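Local coordinates for protein Rbam17540 (Bacillus amyloliquefaciens, PDB 2YOY) that binds copper as a CBM33-type lytic polysaccharide monooxygenase and probably cleaves cellulose chains by oxidation, at residues 8-13 / 28-33; 16-21 / 33-38; 68-71 / 77-80. All blocks are in the same frame, centred on the assembly; numbering follows the deposited sequence. Where two conformers were deposited one is given.

Contact 1: residues 8-13 / 28-33; sequences VSRAYM and QKYGSV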
# COMPACT_ATOMS: atom_id res chain seq x y z
N VAL A 8 -4.89 -7.60 3.38
CA VAL A 8 -5.28 -7.24 2.03
C VAL A 8 -5.13 -5.74 1.78
O VAL A 8 -5.84 -4.92 2.34
CB VAL A 8 -6.76 -7.66 1.79
CG1 VAL A 8 -7.17 -7.35 0.38
CG2 VAL A 8 -6.94 -9.14 2.15
N SER A 9 -4.14 -5.45 0.94
CA SER A 9 -3.96 -4.11 0.37
C SER A 9 -5.20 -3.61 -0.34
O SER A 9 -6.00 -4.35 -0.84
CB SER A 9 -2.76 -4.07 -0.60
OG SER A 9 -2.94 -4.79 -1.82
N ARG A 10 -5.34 -2.31 -0.41
CA ARG A 10 -6.45 -1.76 -1.11
C ARG A 10 -6.49 -2.18 -2.56
O ARG A 10 -7.59 -2.44 -3.08
CB ARG A 10 -6.45 -0.19 -0.94
CG ARG A 10 -7.63 0.51 -1.56
CD ARG A 10 -7.40 2.03 -1.57
NE ARG A 10 -7.32 2.60 -0.23
CZ ARG A 10 -6.96 3.86 0.07
NH1 ARG A 10 -6.68 4.75 -0.90
NH2 ARG A 10 -6.94 4.24 1.35
N ALA A 11 -5.32 -2.26 -3.22
CA ALA A 11 -5.25 -2.69 -4.58
C ALA A 11 -5.73 -4.14 -4.76
O ALA A 11 -6.55 -4.43 -5.67
CB ALA A 11 -3.82 -2.56 -5.08
N TYR A 12 -5.28 -5.02 -3.88
CA TYR A 12 -5.73 -6.39 -3.95
C TYR A 12 -7.25 -6.52 -3.60
O TYR A 12 -7.99 -7.29 -4.25
CB TYR A 12 -4.83 -7.17 -3.05
CG TYR A 12 -5.13 -8.68 -3.05
CD1 TYR A 12 -5.40 -9.35 -4.23
CD2 TYR A 12 -5.15 -9.39 -1.85
CE1 TYR A 12 -5.67 -10.74 -4.19
CE2 TYR A 12 -5.40 -10.75 -1.81
CZ TYR A 12 -5.67 -11.41 -2.97
OH TYR A 12 -5.93 -12.75 -2.90
N MET A 13 -7.73 -5.73 -2.62
CA MET A 13 -9.15 -5.64 -2.33
C MET A 13 -9.93 -5.27 -3.59
O MET A 13 -11.03 -5.80 -3.83
CB MET A 13 -9.45 -4.63 -1.22
CG MET A 13 -10.84 -4.69 -0.54
SD MET A 13 -10.82 -6.07 0.61
CE MET A 13 -9.97 -5.36 2.05
N GLN A 28 -15.71 1.24 -10.75
CA GLN A 28 -16.30 2.52 -10.30
C GLN A 28 -15.76 2.92 -8.93
O GLN A 28 -15.57 4.10 -8.65
CB GLN A 28 -17.83 2.47 -10.29
CG GLN A 28 -18.38 2.91 -11.64
CD GLN A 28 -19.80 2.48 -11.91
OE1 GLN A 28 -20.37 1.63 -11.22
NE2 GLN A 28 -20.37 3.06 -12.95
N LYS A 29 -15.48 1.92 -8.11
CA LYS A 29 -15.05 2.12 -6.71
C LYS A 29 -13.51 2.29 -6.64
O LYS A 29 -13.02 3.10 -5.86
CB LYS A 29 -15.57 0.95 -5.87
CG LYS A 29 -15.15 0.95 -4.42
CD LYS A 29 -15.87 -0.18 -3.68
CE LYS A 29 -15.43 -0.22 -2.22
NZ LYS A 29 -16.26 -1.22 -1.49
N TYR A 30 -12.75 1.53 -7.42
CA TYR A 30 -11.30 1.46 -7.30
C TYR A 30 -10.52 2.03 -8.50
O TYR A 30 -9.31 2.31 -8.37
CB TYR A 30 -10.84 -0.03 -7.18
CG TYR A 30 -11.26 -0.73 -5.92
CD1 TYR A 30 -12.49 -1.39 -5.83
CD2 TYR A 30 -10.42 -0.74 -4.79
CE1 TYR A 30 -12.87 -2.04 -4.65
CE2 TYR A 30 -10.78 -1.37 -3.62
CZ TYR A 30 -12.02 -2.00 -3.54
OH TYR A 30 -12.40 -2.62 -2.38
N GLY A 31 -11.18 2.15 -9.65
CA GLY A 31 -10.51 2.38 -10.92
C GLY A 31 -9.84 1.16 -11.51
O GLY A 31 -10.08 0.04 -11.06
N SER A 32 -9.01 1.36 -12.52
CA SER A 32 -8.49 0.27 -13.33
C SER A 32 -7.50 -0.70 -12.66
O SER A 32 -7.14 -1.75 -13.24
CB SER A 32 -7.84 0.84 -14.59
OG SER A 32 -6.76 1.71 -14.25
N VAL A 33 -7.07 -0.38 -11.44
CA VAL A 33 -6.23 -1.28 -10.69
C VAL A 33 -6.85 -2.65 -10.46
O VAL A 33 -6.12 -3.58 -10.20
CB VAL A 33 -5.78 -0.64 -9.34
CG1 VAL A 33 -6.95 -0.55 -8.34
CG2 VAL A 33 -4.62 -1.42 -8.76

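Contact 2: residues 16-21 / 33-38; sequences LEKQTM and VIDNPQ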
# COMPACT_ATOMS: atom_id res chain seq x y z
N LEU A 16 -10.13 -8.44 -5.61
CA LEU A 16 -11.17 -9.26 -4.95
C LEU A 16 -12.56 -8.83 -5.23
O LEU A 16 -13.41 -9.68 -5.47
CB LEU A 16 -10.91 -9.39 -3.45
CG LEU A 16 -9.63 -10.09 -3.03
CD1 LEU A 16 -9.55 -10.13 -1.52
CD2 LEU A 16 -9.51 -11.53 -3.57
N GLU A 17 -12.85 -7.50 -5.16
CA GLU A 17 -14.22 -7.03 -5.40
C GLU A 17 -14.65 -7.08 -6.88
O GLU A 17 -15.85 -7.16 -7.19
CB GLU A 17 -14.38 -5.60 -4.87
CG GLU A 17 -14.32 -5.55 -3.34
CD GLU A 17 -15.23 -4.58 -2.71
OE1 GLU A 17 -16.41 -4.96 -2.43
OE2 GLU A 17 -14.77 -3.45 -2.37
N LYS A 18 -13.70 -7.08 -7.79
CA LYS A 18 -14.00 -7.40 -9.20
C LYS A 18 -14.76 -8.73 -9.26
O LYS A 18 -15.74 -8.85 -10.01
CB LYS A 18 -12.72 -7.40 -10.00
CG LYS A 18 -12.83 -7.94 -11.41
CD LYS A 18 -11.47 -7.86 -12.08
CE LYS A 18 -11.07 -9.16 -12.74
NZ LYS A 18 -9.72 -9.06 -13.35
N GLN A 19 -14.34 -9.71 -8.46
CA GLN A 19 -14.95 -11.03 -8.47
C GLN A 19 -16.34 -11.00 -7.85
O GLN A 19 -17.26 -11.68 -8.35
CB GLN A 19 -14.08 -12.06 -7.75
CG GLN A 19 -12.67 -12.25 -8.30
CD GLN A 19 -12.67 -12.90 -9.67
OE1 GLN A 19 -13.44 -13.82 -9.94
NE2 GLN A 19 -11.79 -12.43 -10.55
N THR A 20 -16.54 -10.24 -6.77
CA THR A 20 -17.84 -10.24 -6.08
C THR A 20 -18.85 -9.23 -6.66
O THR A 20 -20.05 -9.54 -6.72
CB THR A 20 -17.69 -9.97 -4.56
OG1 THR A 20 -17.04 -8.72 -4.36
CG2 THR A 20 -16.88 -11.06 -3.91
N MET A 21 -18.37 -8.05 -7.05
CA MET A 21 -19.24 -6.97 -7.52
C MET A 21 -19.25 -6.83 -9.06
O MET A 21 -20.10 -6.16 -9.61
CB MET A 21 -18.79 -5.66 -6.89
CG MET A 21 -18.68 -5.72 -5.36
SD MET A 21 -20.23 -5.79 -4.44
CE MET A 21 -20.38 -7.54 -4.08
N VAL A 33 -7.07 -0.38 -11.44
CA VAL A 33 -6.23 -1.28 -10.69
C VAL A 33 -6.85 -2.65 -10.46
O VAL A 33 -6.12 -3.58 -10.20
CB VAL A 33 -5.78 -0.64 -9.34
CG1 VAL A 33 -6.95 -0.55 -8.34
CG2 VAL A 33 -4.62 -1.42 -8.76
N ILE A 34 -8.19 -2.78 -10.55
CA ILE A 34 -8.82 -4.04 -10.30
C ILE A 34 -8.24 -5.20 -11.16
O ILE A 34 -8.28 -6.37 -10.74
CB ILE A 34 -10.36 -3.97 -10.45
CG1 ILE A 34 -10.77 -3.72 -11.92
CG2 ILE A 34 -10.96 -3.00 -9.43
CD1 ILE A 34 -12.26 -3.67 -12.14
N ASP A 35 -7.69 -4.85 -12.33
CA ASP A 35 -7.17 -5.83 -13.27
C ASP A 35 -5.70 -6.12 -13.05
O ASP A 35 -5.22 -7.16 -13.53
CB ASP A 35 -7.37 -5.34 -14.71
CG ASP A 35 -8.77 -5.60 -15.23
OD1 ASP A 35 -9.53 -6.34 -14.58
OD2 ASP A 35 -9.11 -5.06 -16.29
N ASN A 36 -5.02 -5.22 -12.33
CA ASN A 36 -3.58 -5.26 -12.18
C ASN A 36 -3.16 -4.73 -10.82
O ASN A 36 -2.44 -3.71 -10.70
CB ASN A 36 -2.92 -4.41 -13.28
CG ASN A 36 -3.13 -5.01 -14.67
OD1 ASN A 36 -2.75 -6.18 -14.91
ND2 ASN A 36 -3.71 -4.24 -15.56
N PRO A 37 -3.57 -5.44 -9.76
CA PRO A 37 -3.22 -4.98 -8.40
C PRO A 37 -1.71 -4.97 -8.12
O PRO A 37 -1.25 -4.31 -7.16
CB PRO A 37 -3.96 -5.96 -7.50
CG PRO A 37 -4.10 -7.21 -8.36
CD PRO A 37 -4.35 -6.69 -9.74
N GLN A 38 -0.94 -5.72 -8.91
CA GLN A 38 0.53 -5.75 -8.83
C GLN A 38 1.26 -4.55 -9.39
O GLN A 38 2.49 -4.51 -9.32
CB GLN A 38 1.06 -7.04 -9.55
CG GLN A 38 0.95 -7.03 -11.08
CD GLN A 38 -0.38 -7.54 -11.62
OE1 GLN A 38 -1.37 -7.63 -10.89
NE2 GLN A 38 -0.40 -7.89 -12.92
O HOH W 1 -7.53 -8.78 -11.31

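Contact 3: residues 68-71 / 77-80; sequences FGLD and HWVK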
# COMPACT_ATOMS: atom_id res chain seq x y z
N PHE A 68 -6.11 7.04 -11.43
CA PHE A 68 -5.96 7.68 -10.14
C PHE A 68 -7.06 7.28 -9.16
O PHE A 68 -7.22 7.94 -8.12
CB PHE A 68 -5.97 9.23 -10.25
CG PHE A 68 -4.85 9.80 -11.08
CD1 PHE A 68 -3.55 9.41 -10.88
CD2 PHE A 68 -5.12 10.75 -12.07
CE1 PHE A 68 -2.52 9.90 -11.67
CE2 PHE A 68 -4.10 11.27 -12.85
CZ PHE A 68 -2.80 10.85 -12.65
N GLY A 69 -7.79 6.18 -9.44
CA GLY A 69 -8.89 5.76 -8.57
C GLY A 69 -8.57 5.52 -7.08
O GLY A 69 -9.40 5.80 -6.24
N LEU A 70 -7.39 5.00 -6.82
CA LEU A 70 -6.96 4.71 -5.47
C LEU A 70 -6.74 5.99 -4.62
O LEU A 70 -6.73 5.91 -3.39
CB LEU A 70 -5.77 3.84 -5.43
CG LEU A 70 -6.01 2.44 -5.98
CD1 LEU A 70 -4.65 1.78 -6.08
CD2 LEU A 70 -6.96 1.62 -5.13
N ASP A 71 -6.66 7.14 -5.28
CA ASP A 71 -6.36 8.35 -4.55
C ASP A 71 -7.56 8.98 -3.88
O ASP A 71 -7.38 9.87 -3.06
CB ASP A 71 -5.66 9.35 -5.46
CG ASP A 71 -4.29 8.89 -5.91
OD1 ASP A 71 -3.53 8.30 -5.09
OD2 ASP A 71 -3.94 9.17 -7.09
N HIS A 77 -15.15 5.38 2.17
CA HIS A 77 -15.00 4.86 0.78
C HIS A 77 -14.49 3.44 0.78
O HIS A 77 -15.02 2.60 0.05
CB HIS A 77 -14.11 5.71 -0.08
CG HIS A 77 -14.22 5.39 -1.55
ND1 HIS A 77 -15.18 5.93 -2.36
CD2 HIS A 77 -13.49 4.56 -2.34
CE1 HIS A 77 -15.05 5.46 -3.59
NE2 HIS A 77 -14.06 4.60 -3.59
N TRP A 78 -13.45 3.16 1.57
CA TRP A 78 -12.75 1.88 1.43
C TRP A 78 -13.14 0.82 2.44
O TRP A 78 -13.50 1.12 3.57
CB TRP A 78 -11.22 2.12 1.48
CG TRP A 78 -10.80 3.21 0.50
CD1 TRP A 78 -10.37 4.49 0.83
CD2 TRP A 78 -10.73 3.13 -0.92
NE1 TRP A 78 -10.02 5.17 -0.30
CE2 TRP A 78 -10.28 4.39 -1.39
CE3 TRP A 78 -10.97 2.14 -1.84
CZ2 TRP A 78 -10.07 4.66 -2.74
CZ3 TRP A 78 -10.79 2.42 -3.20
CH2 TRP A 78 -10.33 3.65 -3.63
N VAL A 79 -12.93 -0.45 2.06
CA VAL A 79 -13.20 -1.57 2.96
C VAL A 79 -12.10 -1.71 3.99
O VAL A 79 -10.92 -1.82 3.66
CB VAL A 79 -13.33 -2.92 2.19
CG1 VAL A 79 -13.56 -4.06 3.16
CG2 VAL A 79 -14.48 -2.88 1.19
N LYS A 80 -12.47 -1.67 5.27
CA LYS A 80 -11.49 -1.80 6.35
C LYS A 80 -11.39 -3.27 6.83
O LYS A 80 -12.39 -4.01 6.88
CB LYS A 80 -11.88 -0.96 7.52
CG LYS A 80 -11.71 0.54 7.26
CD LYS A 80 -13.02 1.23 7.09
CE LYS A 80 -12.82 2.66 6.66
NZ LYS A 80 -13.89 2.97 5.68

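Contact 1: residues 8-13 / 28-33
With CG beside its backbone N (chi1 -67°), Tyr30 sends its ring from the end of helix 23-30 to the first turn of helix 10-21, where Met13, its CG anti to the backbone N (chi1 -164°), sets that CG against the hydroxyl while its thioether end bends away. The two helices form the helical insertion that follows the first strand of the lytic polysaccharide monooxygenase fold, a beta-sandwich core decorated with such excursions. The phenolic end of the ring does the touching: Tyr30 OH is 3.2 Å from Met13 CG, a tight approach. Further down the ring, Tyr30 CE2 lies 3.4 Å from the backbone oxygen Arg10 O. A tyrosine suits this site because its ring can fill the space between two helices while its hydroxyl still reaches a polar partner, here Glu17. Beside it, Val33 brings its CG2 methyl to 3.9 Å from Ala11 CB. The small alanine lets the backbones draw close, with Ala11 CA and Val33 CA 6.3 Å apart. Between Tyr30 and Val33 the chain leaves the helix at Gly31, whose positive phi is easily adopted by glycine. Arg10 lends mainly its backbone and aliphatic CG, for its guanidinium group goes to Asp174 on strand 167-177. At the start of helix 10-21 Ser9 is the N-cap: its OG receives Tyr12 N at 3.1 Å with an N-H...O angle of 160°.

Contact 2: residues 16-21 / 33-38
Within the helical excursion that follows strand 2-6 of the lytic polysaccharide monooxygenase beta-sandwich, a helix meets a short 3-10 turn: residues 16-21 belong to helix 10-21, and Ile34 and Asp35 lie in the turn after helix 23-30. Lys18 carries the contact alone from the helix side. Its stem is apolar, with Lys18 CB 4.2 Å from Ile34 CB, while its tip is charged. The chain runs out with CG anti to the backbone N (chi1 170°) and then bends at chi3 (130°), which swings the ammonium group across to Asp35 at about a right angle to that side chain. There Lys18 NZ forms a salt bridge of 3.0 Å with Asp35 OD1, reaching the oxygen on its anti side and 29° out of the carboxylate plane. Trp23 NE1 also bonds to OD1, so a single oxygen serves two donors. A water takes a second bond from Lys18 NZ at 3.0 Å and gives one to the backbone oxygen Ile34 O at 2.6 Å, tying the lysine to main chain as well as side chain. With an alanine here the carboxylate of Asp35 is likely to lose its charged mate, and Ile34 the lysine stem beside it. Ile34, branched and apolar, also packs on Trp23, Ala26 and Ala27. Salt bridge and apolar stem thus join two parts of one helical excursion from the beta-sandwich, as in related enzymes of this fold.

Contact 3: residues 68-71 / 77-80
Trp78 pushes the outer end of its six-membered ring against the backbone of Gly69 and Leu70. The edge does the touching: Trp78 CH2 is 3.5 Å from Gly69 O, which lies near the ring plane, an arrangement in which the slightly positive ring hydrogens face a carbonyl oxygen. The neighbouring carbon, Trp78 CZ2, is 3.6 Å from Leu70 O. Leu70 adds an apolar touch: although its CB is directed away, its CD2 nonetheless comes within 4.2 Å of Trp78 CH2. The indole arrives there because its CG stands beside the backbone N (chi1 -51°), which throws the ring forward from the irregular chain of 77-80. Both segments lie in the long loop between helix 59-62 and strand 81-83 of the beta-sandwich; within it, the first segment makes a short 3-10 turn, tied by the bond from Asp71 N to Phe68 O at 3.0 Å. A large flat residue suits this spot, since each of its two faces and its edge has work to do. Over one face stands the imidazole edge of His77, with CD2 3.2 Å above the plane of the Trp78 ring and over its centre, while Arg10 makes a cation-pi contact with the opposite face. The polar atom of the ring, NE1, gives its hydrogen to Lys72 O in the intervening loop, which helps to fix the turn of the indole. His77 in turn is fixed by NE2, which bonds to Lys29 O. Lys80, two residues on from Trp78, bonds through NZ to Ala75 O and also donates from NZ to Trp78 O at 2.8 Å, in the carbonyl plane with a C=O...N angle of 153°.

The three contacts form one cluster on a flank of the beta-sandwich. Contacts 1 and 2 have centres 6 Å apart, share helix 10-21 and Val33, and interleave along the chain, whereas contact 3 comes later, centre to centre 7 Å from contact 1 and 12 Å from contact 2. Glu17 joins the first two, bonding to Tyr30 and Lys29, and Arg10 and Lys29 link contact 1 to the loop of contact 3 through Trp78 and His77. The helical insertion is thereby fastened both to itself and to the chain leading into strand 81-83. The side chain of Val33 is about 13 Å from the copper held by His1 and His98, and the loop of contact 2 runs on to Gln38, which touches His1.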